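Local structure of inactive glucansucrase (Lactobacillus reuteri, 5JBD) at residues Trp258-Leu262 against Glu746-Met750; Asn272-Asp278 against Asn732-His738; Phe659-Pro663 against Thr722-Ser726; Ala694-Phe698 against Met709-Leu715. The protein is an inactive member of glycosyl hydrolase family 70, built around a (beta/alpha)8 barrel and modelled here with a bound calcium ion. One frame throughout, in Å; residues are numbered along the deposited sequence.

Contact 1. Residues Trp258-Leu262 against Glu746-Met750; sequences WEYFL and EDIVM
W258 and I748 meet where a barrel helix of the (beta/alpha)8 fold packs on its strand layer. Helix 249-263 runs nearly antiparallel to strand 743-748, with the short axes 169° apart and 10.8 Å from each other at closest approach. With CG swung anti to the backbone N (chi1 -165°), the indole reaches I748 and the backbone of V749 that follows, and the W258 and I748 side chains slide by one another in opposite directions. I748 CG1 sits over the six-membered ring in a CH-pi contact, 4.0 Å from the W258 centroid. L262 CD1 lies above the same face, also offset toward the rim, and is 4.2 Å from I748 CD1. At the ring's edge V749 O lies in the indole plane, 3.3 Å from W258 CH2, and M750 CG comes near that edge too. W258 NE1 is committed elsewhere, to the carbonyl of R712, which helps fix the ring's rotation. E259 crosses I748 at about a right angle and uses its aliphatic part, its CG being 3.5 Å from I748 CD1. D747 points away from the helix and forms a salt bridge with R281. E746 faces the helix, its OE2 accepting from A694 N. At the far end the E259 carboxylate lies across the bent M750 chain, OE2 standing 3.9 Å from M750 SD.

Contact 2. Residues Asn272-Asp278 against Asn732-His738; sequences NPDGNFD and NTIAALH
This is a loop-on-helix contact, polar at both ends and apolar between: H738 and N732 of helix 727-739 bond the 272-278 loop just before it enters strand 279-282, and I734 packs between them. The H738 ring is held at its edge from two directions. ND1 is shared between D274 O at 3.0 Å and D274 OD2 at 3.1 Å, the carboxylate oxygen being met from above its plane. H738 NE2 makes a straighter bond (165° at the hydrogen), lying 2.7 Å from D278 OD2 and using that oxygen's syn lone pair; the same oxygen also accepts from V744 N. Since both ring nitrogens donate and two carboxylates are close, the imidazole is probably doubly protonated. At the other end of the loop, N272 ND2 donates to N732 OD1 at 3.0 Å, with the two amide planes 84° apart and A735 CB packed against the N272 amide. I734 splits its branches: CG2 packs on G275 and the N276 carbonyl, while CD1 sits 3.8 Å from the F277 centroid, over the ring face. N272 OD1 accepts from D274 N, an Asx turn laid inside the type I beta turn N272-G275. The whole is an alpha-to-beta loop of the barrel packed on the helix that precedes the neighbouring strand 743-748.

Contact 3. Residues Phe659-Pro663 against Thr722-Ser726; sequences FQPEP and TKYGS
K723 lies against Q660-P663 where two beta-to-alpha loops of the barrel meet. The 722-726 loop opens with an ST turn, T722 OG1 accepting from Y724 N, and leads into helix 727-739. A water donates to T722 O at 2.7 Å and to E662 OE1 at 3.0 Å. K723 comes next and carries most of the contact. Its chain runs along the 660-662 backbone, then bends at chi3 (-74°) to bring NZ within 2.8 Å of Q660 O, 22° out of the carbonyl plane. Y703 O takes a second bond from the ammonium group, so two carbonyls grip it. E662 crosses the lysine stem at about a right angle with its carboxylate against CG, but E662 OE2 stays 5.3 Å from K723 NZ. K723 O in turn rests on the proline ring, 3.3 Å from P663 CD. Y724 offers its edge to the Q660 side chain: Q660 OE1 lies in the ring plane, 3.7 Å from Y724 CE1, with amide and ring 64° apart. The phenol OH is hydrogen-bonded to E705 O. G725 closes the turn through its carbonyl, which accepts from T722 N at 2.9 Å. S726 then N-caps the helix with its hydroxyl, while its own N donates to E729 OE1.

Contact 4. Residues Ala694-Phe698 against Met709-Leu715; sequences AYTPF and MTDRYNL
T696 meets N714 through a short bond, OG1 donating to N714 O at 2.7 Å from well above the carbonyl plane, and T696 N adds a weak bond to the same oxygen. T696 O accepts from T710 N at 3.2 Å, nearly along the C=O axis; M709 CA also leans on that oxygen. Y695 lies side by side with both M709 and L715, pointing the same way, with its CB 3.6 Å from M709 CB and its CD1 3.9 Å from L715 CD1. R712 O approaches the ring obliquely. A water donates to A694 O and L715 O, tying the ends together. Behind this shell the 711-714 turn is shaped by D711, whose OD1 accepts from Y713 N and N714 N, an Asx turn and Asx motif in one, which probably helps to turn N714 O toward T696. D711 OD2 reaches G796 N. Further out, Y695 OH bonds the backbone of strand 743-748, fastening the corner to the barrel. Main-chain carbonyls thus do most of the accepting here, and N714 O takes both the hydroxyl and, weakly, the N-H of T696, consistent with an irregular beta-to-alpha loop rather than regular strand pairing.

How the contacts relate
All four contacts lie around the adjacent strands 279-282, 743-748, 688-691 and 652-654, and contacts 2, 3 and 4 are nested in sequence within the loop closed by contact 1. Contact 1 touches contacts 2 and 4, and contact 4 in turn touches contact 3. The first link is a probable hydrogen bond between L262 O and F277 N (3.2 Å), the second D747 O with Y695 OH (2.7 Å), the third T722 CG2 packing 3.4 Å from A694 O. The centre of contact 3 is 20 Å from that of contact 1. The calcium ion, bound by E237, D243, N287 and N751, lies near the 749-750 end of contact 1, about 8 Å from the side chain of M750 and about 10 Å from that of R712.

Contact 1. Residues Trp258-Leu262 against Glu746-Met750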
loop_
_atom_site.group_PDB
_atom_site.type_symbol
_atom_site.label_atom_id
_atom_site.label_comp_id
_atom_site.label_asym_id
_atom_site.label_seq_id
_atom_site.Cartn_x
_atom_site.Cartn_y
_atom_site.Cartn_z
ATOM N N TRP A 258 12.249 14.481 1.337
ATOM C CA TRP A 258 12.216 13.078 0.906
ATOM C C TRP A 258 12.171 12.949 -0.618
ATOM O O TRP A 258 12.877 12.127 -1.214
ATOM C CB TRP A 258 10.991 12.389 1.519
ATOM C CG TRP A 258 10.974 10.885 1.471
ATOM C CD1 TRP A 258 12.042 10.042 1.373
ATOM C CD2 TRP A 258 9.820 10.046 1.601
ATOM N NE1 TRP A 258 11.622 8.738 1.408
ATOM C CE2 TRP A 258 10.263 8.714 1.555
ATOM C CE3 TRP A 258 8.456 10.297 1.739
ATOM C CZ2 TRP A 258 9.386 7.629 1.632
ATOM C CZ3 TRP A 258 7.585 9.224 1.836
ATOM C CH2 TRP A 258 8.054 7.905 1.788
ATOM N N GLU A 259 11.334 13.773 -1.244
ATOM C CA GLU A 259 11.243 13.814 -2.708
ATOM C C GLU A 259 12.567 14.225 -3.343
ATOM O O GLU A 259 13.029 13.582 -4.289
ATOM C CB GLU A 259 10.111 14.747 -3.133
ATOM C CG GLU A 259 8.724 14.204 -2.778
ATOM C CD GLU A 259 7.667 15.275 -2.591
ATOM O OE1 GLU A 259 7.863 16.405 -3.085
ATOM O OE2 GLU A 259 6.645 14.995 -1.919
ATOM N N TYR A 260 13.207 15.251 -2.770
ATOM C CA TYR A 260 14.499 15.715 -3.255
ATOM C C TYR A 260 15.551 14.592 -3.159
ATOM O O TYR A 260 16.350 14.396 -4.080
ATOM C CB TYR A 260 14.956 16.980 -2.499
ATOM C CG TYR A 260 16.309 17.486 -2.953
ATOM C CD1 TYR A 260 16.447 18.234 -4.124
ATOM C CD2 TYR A 260 17.462 17.168 -2.238
ATOM C CE1 TYR A 260 17.693 18.663 -4.558
ATOM C CE2 TYR A 260 18.710 17.600 -2.655
ATOM C CZ TYR A 260 18.824 18.341 -3.802
ATOM O OH TYR A 260 20.078 18.754 -4.192
ATOM N N PHE A 261 15.520 13.847 -2.057
ATOM C CA PHE A 261 16.427 12.708 -1.839
ATOM C C PHE A 261 16.264 11.636 -2.909
ATOM O O PHE A 261 17.233 11.209 -3.543
ATOM C CB PHE A 261 16.158 12.120 -0.446
ATOM C CG PHE A 261 16.929 10.866 -0.122
ATOM C CD1 PHE A 261 18.256 10.929 0.286
ATOM C CD2 PHE A 261 16.301 9.621 -0.158
ATOM C CE1 PHE A 261 18.958 9.773 0.619
ATOM C CE2 PHE A 261 16.994 8.466 0.182
ATOM C CZ PHE A 261 18.329 8.541 0.561
ATOM N N LEU A 262 15.025 11.225 -3.134
ATOM C CA LEU A 262 14.738 10.180 -4.121
ATOM C C LEU A 262 15.083 10.621 -5.550
ATOM O O LEU A 262 15.612 9.828 -6.328
ATOM C CB LEU A 262 13.290 9.721 -4.011
ATOM C CG LEU A 262 12.950 9.003 -2.696
ATOM C CD1 LEU A 262 11.455 8.865 -2.569
ATOM C CD2 LEU A 262 13.638 7.641 -2.585
ATOM N N GLU A 746 9.777 6.083 -8.660
ATOM C CA GLU A 746 9.710 5.386 -7.368
ATOM C C GLU A 746 8.320 5.555 -6.805
ATOM O O GLU A 746 7.712 6.619 -6.911
ATOM C CB GLU A 746 10.753 5.933 -6.365
ATOM C CG GLU A 746 10.619 5.458 -4.915
ATOM C CD GLU A 746 10.797 3.953 -4.689
ATOM O OE1 GLU A 746 10.537 3.129 -5.612
ATOM O OE2 GLU A 746 11.167 3.591 -3.542
ATOM N N ASP A 747 7.827 4.472 -6.230
ATOM C CA ASP A 747 6.597 4.443 -5.468
ATOM C C ASP A 747 6.856 5.176 -4.161
ATOM O O ASP A 747 7.554 4.655 -3.293
ATOM C CB ASP A 747 6.219 2.974 -5.196
ATOM C CG ASP A 747 4.738 2.754 -5.018
ATOM O OD1 ASP A 747 4.082 3.619 -4.411
ATOM O OD2 ASP A 747 4.236 1.690 -5.492
ATOM N N ILE A 748 6.309 6.380 -4.027
ATOM C CA ILE A 748 6.517 7.217 -2.830
ATOM C C ILE A 748 5.280 7.074 -1.954
ATOM O O ILE A 748 4.159 7.125 -2.460
ATOM C CB ILE A 748 6.875 8.696 -3.159
ATOM C CG1 ILE A 748 7.265 9.454 -1.874
ATOM C CG2 ILE A 748 5.751 9.427 -3.910
ATOM C CD1 ILE A 748 7.804 10.841 -2.123
ATOM N N VAL A 749 5.503 6.893 -0.648
ATOM C CA VAL A 749 4.467 6.414 0.272
ATOM C C VAL A 749 4.338 7.355 1.465
ATOM O O VAL A 749 4.949 7.124 2.512
ATOM C CB VAL A 749 4.786 4.990 0.767
ATOM C CG1 VAL A 749 3.655 4.437 1.642
ATOM C CG2 VAL A 749 5.038 4.072 -0.424
ATOM N N MET A 750 3.533 8.412 1.297
ATOM C CA MET A 750 3.329 9.430 2.344
ATOM C C MET A 750 2.213 9.111 3.335
ATOM O O MET A 750 2.099 9.799 4.348
ATOM C CB MET A 750 3.082 10.816 1.727
ATOM C CG MET A 750 4.315 11.428 1.072
ATOM S SD MET A 750 4.041 13.011 0.227
ATOM C CE MET A 750 3.443 12.427 -1.374
#

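Contact 2. Residues Asn272-Asp278 against Asn732-His738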
loop_
_atom_site.group_PDB
_atom_site.type_symbol
_atom_site.label_atom_id
_atom_site.label_comp_id
_atom_site.label_asym_id
_atom_site.label_seq_id
_atom_site.Cartn_x
_atom_site.Cartn_y
_atom_site.Cartn_z
ATOM N N ASN A 272 25.992 4.907 -7.674
ATOM C CA ASN A 272 26.070 5.253 -9.081
ATOM C C ASN A 272 25.526 6.670 -9.266
ATOM O O ASN A 272 24.373 6.917 -8.915
ATOM C CB ASN A 272 25.260 4.287 -9.946
ATOM C CG ASN A 272 25.543 4.469 -11.423
ATOM O OD1 ASN A 272 25.369 5.551 -11.975
ATOM N ND2 ASN A 272 25.975 3.406 -12.069
ATOM N N PRO A 273 26.346 7.594 -9.808
ATOM C CA PRO A 273 25.892 8.981 -9.900
ATOM C C PRO A 273 24.718 9.221 -10.871
ATOM O O PRO A 273 24.147 10.298 -10.835
ATOM C CB PRO A 273 27.151 9.745 -10.347
ATOM C CG PRO A 273 27.985 8.724 -11.037
ATOM C CD PRO A 273 27.707 7.419 -10.354
ATOM N N ASP A 274 24.395 8.258 -11.735
ATOM C CA ASP A 274 23.216 8.340 -12.594
ATOM C C ASP A 274 22.016 7.545 -12.025
ATOM O O ASP A 274 20.999 7.407 -12.697
ATOM C CB ASP A 274 23.570 7.858 -14.008
ATOM C CG ASP A 274 22.474 8.160 -15.028
ATOM O OD1 ASP A 274 21.993 9.306 -15.072
ATOM O OD2 ASP A 274 22.062 7.251 -15.776
ATOM N N GLY A 275 22.123 7.069 -10.786
ATOM C CA GLY A 275 21.105 6.234 -10.164
ATOM C C GLY A 275 20.089 7.047 -9.387
ATOM O O GLY A 275 19.919 6.851 -8.189
ATOM N N ASN A 276 19.389 7.924 -10.100
ATOM C CA ASN A 276 18.461 8.872 -9.522
ATOM C C ASN A 276 17.076 8.669 -10.139
ATOM O O ASN A 276 16.965 8.522 -11.357
ATOM C CB ASN A 276 18.973 10.290 -9.844
ATOM C CG ASN A 276 20.473 10.483 -9.524
ATOM O OD1 ASN A 276 20.910 10.381 -8.379
ATOM N ND2 ASN A 276 21.261 10.773 -10.554
ATOM N N PHE A 277 16.025 8.652 -9.314
ATOM C CA PHE A 277 14.669 8.559 -9.826
ATOM C C PHE A 277 14.297 9.847 -10.596
ATOM O O PHE A 277 14.778 10.940 -10.261
ATOM C CB PHE A 277 13.675 8.276 -8.699
ATOM C CG PHE A 277 13.793 6.891 -8.121
ATOM C CD1 PHE A 277 13.372 5.780 -8.850
ATOM C CD2 PHE A 277 14.316 6.684 -6.852
ATOM C CE1 PHE A 277 13.482 4.493 -8.319
ATOM C CE2 PHE A 277 14.426 5.405 -6.318
ATOM C CZ PHE A 277 14.007 4.306 -7.051
ATOM N N ASP A 278 13.466 9.684 -11.626
ATOM C CA ASP A 278 13.019 10.753 -12.515
ATOM C C ASP A 278 11.657 11.321 -12.123
ATOM O O ASP A 278 11.320 12.456 -12.490
ATOM C CB ASP A 278 12.942 10.226 -13.942
ATOM C CG ASP A 278 14.281 9.728 -14.438
ATOM O OD1 ASP A 278 15.182 10.571 -14.661
ATOM O OD2 ASP A 278 14.450 8.487 -14.558
ATOM N N ASN A 732 22.701 1.251 -9.408
ATOM C CA ASN A 732 23.231 0.669 -10.647
ATOM C C ASN A 732 22.113 0.229 -11.590
ATOM O O ASN A 732 22.235 0.389 -12.798
ATOM C CB ASN A 732 24.156 -0.519 -10.355
ATOM C CG ASN A 732 25.537 -0.085 -9.898
ATOM O OD1 ASN A 732 26.072 0.962 -10.313
ATOM N ND2 ASN A 732 26.126 -0.884 -9.042
ATOM N N THR A 733 21.019 -0.292 -11.027
ATOM C CA THR A 733 19.855 -0.694 -11.822
ATOM C C THR A 733 19.192 0.507 -12.502
ATOM O O THR A 733 18.876 0.451 -13.692
ATOM C CB THR A 733 18.838 -1.469 -10.958
ATOM O OG1 THR A 733 19.495 -2.608 -10.387
ATOM C CG2 THR A 733 17.642 -1.934 -11.783
ATOM N N ILE A 734 19.021 1.602 -11.756
ATOM C CA ILE A 734 18.453 2.829 -12.334
ATOM C C ILE A 734 19.328 3.322 -13.495
ATOM O O ILE A 734 18.810 3.697 -14.557
ATOM C CB ILE A 734 18.253 3.925 -11.271
ATOM C CG1 ILE A 734 17.163 3.494 -10.290
ATOM C CG2 ILE A 734 17.863 5.254 -11.926
ATOM C CD1 ILE A 734 17.109 4.300 -9.021
ATOM N N ALA A 735 20.644 3.302 -13.293
ATOM C CA ALA A 735 21.602 3.730 -14.333
ATOM C C ALA A 735 21.521 2.851 -15.578
ATOM O O ALA A 735 21.569 3.359 -16.703
ATOM C CB ALA A 735 23.016 3.738 -13.791
ATOM N N ALA A 736 21.394 1.539 -15.367
ATOM C CA ALA A 736 21.232 0.593 -16.478
ATOM C C ALA A 736 19.948 0.854 -17.278
ATOM O O ALA A 736 19.972 0.835 -18.506
ATOM C CB ALA A 736 21.266 -0.845 -15.970
ATOM N N LEU A 737 18.847 1.128 -16.589
ATOM C CA LEU A 737 17.598 1.486 -17.265
ATOM C C LEU A 737 17.740 2.814 -18.019
ATOM O O LEU A 737 17.281 2.937 -19.151
ATOM C CB LEU A 737 16.440 1.555 -16.267
ATOM C CG LEU A 737 16.070 0.202 -15.633
ATOM C CD1 LEU A 737 15.165 0.394 -14.437
ATOM C CD2 LEU A 737 15.410 -0.724 -16.650
ATOM N N HIS A 738 18.392 3.799 -17.387
ATOM C CA HIS A 738 18.689 5.065 -18.055
ATOM C C HIS A 738 19.525 4.855 -19.315
ATOM O O HIS A 738 19.230 5.445 -20.346
ATOM C CB HIS A 738 19.433 6.032 -17.124
ATOM C CG HIS A 738 18.558 6.710 -16.120
ATOM N ND1 HIS A 738 19.063 7.262 -14.967
ATOM C CD2 HIS A 738 17.223 6.950 -16.102
ATOM C CE1 HIS A 738 18.078 7.794 -14.271
ATOM N NE2 HIS A 738 16.949 7.610 -14.932
#

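Contact 3. Residues Phe659-Pro663 against Thr722-Ser726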
loop_
_atom_site.group_PDB
_atom_site.type_symbol
_atom_site.label_atom_id
_atom_site.label_comp_id
_atom_site.label_asym_id
_atom_site.label_seq_id
_atom_site.Cartn_x
_atom_site.Cartn_y
_atom_site.Cartn_z
ATOM N N PHE A 659 3.489 -10.829 -4.001
ATOM C CA PHE A 659 3.777 -12.257 -3.785
ATOM C C PHE A 659 5.113 -12.688 -4.373
ATOM O O PHE A 659 5.407 -13.882 -4.488
ATOM C CB PHE A 659 2.647 -13.090 -4.380
ATOM C CG PHE A 659 1.305 -12.729 -3.828
ATOM C CD1 PHE A 659 0.874 -13.254 -2.616
ATOM C CD2 PHE A 659 0.474 -11.837 -4.510
ATOM C CE1 PHE A 659 -0.361 -12.912 -2.091
ATOM C CE2 PHE A 659 -0.767 -11.491 -3.993
ATOM C CZ PHE A 659 -1.188 -12.029 -2.782
ATOM N N GLN A 660 5.928 -11.704 -4.726
ATOM C CA GLN A 660 7.284 -11.927 -5.164
ATOM C C GLN A 660 8.027 -12.571 -3.987
ATOM O O GLN A 660 7.882 -12.118 -2.857
ATOM C CB GLN A 660 7.898 -10.582 -5.552
ATOM C CG GLN A 660 9.168 -10.660 -6.364
ATOM C CD GLN A 660 9.710 -9.285 -6.698
ATOM O OE1 GLN A 660 8.957 -8.341 -6.986
ATOM N NE2 GLN A 660 11.025 -9.164 -6.671
ATOM N N PRO A 661 8.775 -13.651 -4.239
ATOM C CA PRO A 661 9.472 -14.332 -3.139
ATOM C C PRO A 661 10.748 -13.606 -2.697
ATOM O O PRO A 661 11.285 -12.784 -3.440
ATOM C CB PRO A 661 9.843 -15.677 -3.761
ATOM C CG PRO A 661 10.112 -15.347 -5.184
ATOM C CD PRO A 661 9.070 -14.285 -5.537
ATOM N N GLU A 662 11.235 -13.932 -1.500
ATOM C CA GLU A 662 12.566 -13.500 -1.083
ATOM C C GLU A 662 13.578 -14.168 -2.026
ATOM O O GLU A 662 13.388 -15.324 -2.410
ATOM C CB GLU A 662 12.827 -13.880 0.376
ATOM C CG GLU A 662 11.969 -13.123 1.386
ATOM C CD GLU A 662 12.326 -11.639 1.535
ATOM O OE1 GLU A 662 13.436 -11.215 1.137
ATOM O OE2 GLU A 662 11.495 -10.885 2.088
ATOM N N PRO A 663 14.618 -13.428 -2.462
ATOM C CA PRO A 663 15.557 -13.991 -3.438
ATOM C C PRO A 663 16.443 -15.077 -2.823
ATOM O O PRO A 663 16.874 -14.959 -1.673
ATOM C CB PRO A 663 16.403 -12.791 -3.858
ATOM C CG PRO A 663 16.384 -11.904 -2.668
ATOM C CD PRO A 663 15.033 -12.082 -2.027
ATOM N N THR A 722 16.803 -5.239 1.072
ATOM C CA THR A 722 15.348 -5.344 1.124
ATOM C C THR A 722 15.015 -6.609 0.333
ATOM O O THR A 722 15.929 -7.325 -0.088
ATOM C CB THR A 722 14.674 -4.104 0.498
ATOM O OG1 THR A 722 14.957 -4.070 -0.906
ATOM C CG2 THR A 722 15.190 -2.822 1.181
ATOM N N LYS A 723 13.736 -6.897 0.107
ATOM C CA LYS A 723 13.387 -8.005 -0.780
ATOM C C LYS A 723 14.104 -7.871 -2.128
ATOM O O LYS A 723 14.557 -8.871 -2.693
ATOM C CB LYS A 723 11.867 -8.104 -1.005
ATOM C CG LYS A 723 11.449 -9.383 -1.743
ATOM C CD LYS A 723 9.979 -9.399 -2.148
ATOM C CE LYS A 723 9.060 -9.635 -0.958
ATOM N NZ LYS A 723 7.643 -9.757 -1.388
ATOM N N TYR A 724 14.224 -6.630 -2.617
ATOM C CA TYR A 724 14.634 -6.351 -4.002
ATOM C C TYR A 724 16.148 -6.299 -4.180
ATOM O O TYR A 724 16.659 -6.532 -5.286
ATOM C CB TYR A 724 13.967 -5.041 -4.489
ATOM C CG TYR A 724 12.478 -5.028 -4.191
ATOM C CD1 TYR A 724 11.606 -5.856 -4.891
ATOM C CD2 TYR A 724 11.958 -4.249 -3.159
ATOM C CE1 TYR A 724 10.242 -5.888 -4.604
ATOM C CE2 TYR A 724 10.597 -4.255 -2.867
ATOM C CZ TYR A 724 9.737 -5.079 -3.601
ATOM O OH TYR A 724 8.399 -5.109 -3.293
ATOM N N GLY A 725 16.860 -5.982 -3.095
ATOM C CA GLY A 725 18.321 -5.844 -3.105
ATOM C C GLY A 725 18.796 -4.697 -2.221
ATOM O O GLY A 725 18.076 -4.255 -1.321
ATOM N N SER A 726 20.045 -4.284 -2.451
ATOM C CA SER A 726 20.691 -3.178 -1.733
ATOM C C SER A 726 20.483 -1.848 -2.467
ATOM O O SER A 726 20.115 -1.813 -3.651
ATOM C CB SER A 726 22.191 -3.441 -1.604
ATOM O OG SER A 726 22.815 -3.488 -2.881
HETATM O O HOH W 1 16.055 -9.865 0.921
#

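Contact 4. Residues Ala694-Phe698 against Met709-Leu715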
loop_
_atom_site.group_PDB
_atom_site.type_symbol
_atom_site.label_atom_id
_atom_site.label_comp_id
_atom_site.label_asym_id
_atom_site.label_seq_id
_atom_site.Cartn_x
_atom_site.Cartn_y
_atom_site.Cartn_z
ATOM N N ALA A 694 10.967 1.028 -2.135
ATOM C CA ALA A 694 12.268 0.412 -1.927
ATOM C C ALA A 694 12.731 0.459 -0.465
ATOM O O ALA A 694 13.821 -0.002 -0.153
ATOM C CB ALA A 694 13.282 1.090 -2.833
ATOM N N TYR A 695 11.863 0.934 0.424
ATOM C CA TYR A 695 12.193 1.283 1.810
ATOM C C TYR A 695 12.387 0.000 2.611
ATOM O O TYR A 695 11.916 -1.072 2.204
ATOM C CB TYR A 695 11.076 2.173 2.409
ATOM C CG TYR A 695 10.582 3.169 1.375
ATOM C CD1 TYR A 695 11.422 4.185 0.921
ATOM C CD2 TYR A 695 9.340 3.020 0.757
ATOM C CE1 TYR A 695 11.021 5.054 -0.070
ATOM C CE2 TYR A 695 8.940 3.893 -0.237
ATOM C CZ TYR A 695 9.795 4.902 -0.652
ATOM O OH TYR A 695 9.416 5.789 -1.640
ATOM N N THR A 696 13.113 0.109 3.727
ATOM C CA THR A 696 13.361 -1.036 4.609
ATOM C C THR A 696 12.041 -1.572 5.139
ATOM O O THR A 696 11.313 -0.850 5.801
ATOM C CB THR A 696 14.240 -0.639 5.819
ATOM O OG1 THR A 696 15.471 -0.090 5.343
ATOM C CG2 THR A 696 14.534 -1.867 6.718
ATOM N N PRO A 697 11.719 -2.833 4.836
ATOM C CA PRO A 697 10.422 -3.354 5.245
ATOM C C PRO A 697 10.350 -3.703 6.726
ATOM O O PRO A 697 11.349 -4.118 7.307
ATOM C CB PRO A 697 10.278 -4.624 4.395
ATOM C CG PRO A 697 11.677 -5.078 4.164
ATOM C CD PRO A 697 12.478 -3.813 4.032
ATOM N N PHE A 698 9.177 -3.521 7.316
ATOM C CA PHE A 698 8.831 -4.100 8.602
ATOM C C PHE A 698 8.867 -5.620 8.436
ATOM O O PHE A 698 8.151 -6.187 7.587
ATOM C CB PHE A 698 7.431 -3.620 8.997
ATOM C CG PHE A 698 6.900 -4.177 10.296
ATOM C CD1 PHE A 698 7.717 -4.356 11.414
ATOM C CD2 PHE A 698 5.544 -4.474 10.410
ATOM C CE1 PHE A 698 7.191 -4.838 12.606
ATOM C CE2 PHE A 698 5.016 -4.953 11.599
ATOM C CZ PHE A 698 5.848 -5.140 12.695
ATOM N N MET A 709 6.811 0.137 6.048
ATOM C CA MET A 709 8.238 0.453 6.175
ATOM C C MET A 709 8.557 1.111 7.511
ATOM O O MET A 709 7.735 1.829 8.074
ATOM C CB MET A 709 8.748 1.295 4.983
ATOM C CG MET A 709 8.613 2.820 5.083
ATOM S SD MET A 709 6.921 3.338 5.384
ATOM C CE MET A 709 6.362 3.495 3.677
ATOM N N THR A 710 9.766 0.824 8.000
ATOM C CA THR A 710 10.295 1.361 9.242
ATOM C C THR A 710 11.312 2.477 9.021
ATOM O O THR A 710 11.660 3.165 9.979
ATOM C CB THR A 710 10.988 0.238 10.056
ATOM O OG1 THR A 710 12.037 -0.360 9.269
ATOM C CG2 THR A 710 9.984 -0.844 10.431
ATOM N N ASP A 711 11.819 2.625 7.789
ATOM C CA ASP A 711 12.855 3.618 7.476
ATOM C C ASP A 711 12.699 4.093 6.022
ATOM O O ASP A 711 12.930 3.328 5.092
ATOM C CB ASP A 711 14.264 3.021 7.718
ATOM C CG ASP A 711 15.376 4.068 7.707
ATOM O OD1 ASP A 711 15.288 5.076 6.956
ATOM O OD2 ASP A 711 16.369 3.897 8.467
ATOM N N ARG A 712 12.321 5.361 5.861
ATOM C CA ARG A 712 12.029 5.965 4.550
ATOM C C ARG A 712 13.275 6.292 3.722
ATOM O O ARG A 712 13.167 6.532 2.517
ATOM C CB ARG A 712 11.252 7.265 4.727
ATOM C CG ARG A 712 9.807 7.109 5.165
ATOM C CD ARG A 712 9.193 8.496 5.261
ATOM N NE ARG A 712 7.741 8.502 5.383
ATOM C CZ ARG A 712 6.985 9.605 5.327
ATOM N NH1 ARG A 712 7.532 10.808 5.161
ATOM N NH2 ARG A 712 5.669 9.496 5.440
ATOM N N TYR A 713 14.445 6.304 4.357
ATOM C CA TYR A 713 15.689 6.654 3.677
ATOM C C TYR A 713 16.659 5.501 3.465
ATOM O O TYR A 713 17.534 5.619 2.615
ATOM C CB TYR A 713 16.389 7.785 4.431
ATOM C CG TYR A 713 15.625 9.084 4.355
ATOM C CD1 TYR A 713 14.641 9.401 5.294
ATOM C CD2 TYR A 713 15.863 9.993 3.332
ATOM C CE1 TYR A 713 13.931 10.593 5.212
ATOM C CE2 TYR A 713 15.156 11.190 3.251
ATOM C CZ TYR A 713 14.195 11.485 4.193
ATOM O OH TYR A 713 13.507 12.677 4.083
ATOM N N ASN A 714 16.535 4.418 4.228
ATOM C CA ASN A 714 17.406 3.258 4.054
ATOM C C ASN A 714 16.745 2.358 3.023
ATOM O O ASN A 714 15.773 1.673 3.335
ATOM C CB ASN A 714 17.603 2.531 5.403
ATOM C CG ASN A 714 18.589 1.371 5.328
ATOM O OD1 ASN A 714 18.813 0.770 4.274
ATOM N ND2 ASN A 714 19.212 1.068 6.464
ATOM N N LEU A 715 17.296 2.326 1.808
ATOM C CA LEU A 715 16.789 1.442 0.742
ATOM C C LEU A 715 17.558 0.113 0.626
ATOM O O LEU A 715 17.592 -0.508 -0.437
ATOM C CB LEU A 715 16.721 2.172 -0.619
ATOM C CG LEU A 715 15.665 3.281 -0.883
ATOM C CD1 LEU A 715 15.258 3.998 0.380
ATOM C CD2 LEU A 715 15.974 4.294 -1.992
HETATM O O HOH W 2 15.378 -1.531 -1.737
HETATM O O HOH W 3 12.779 -2.826 10.130
#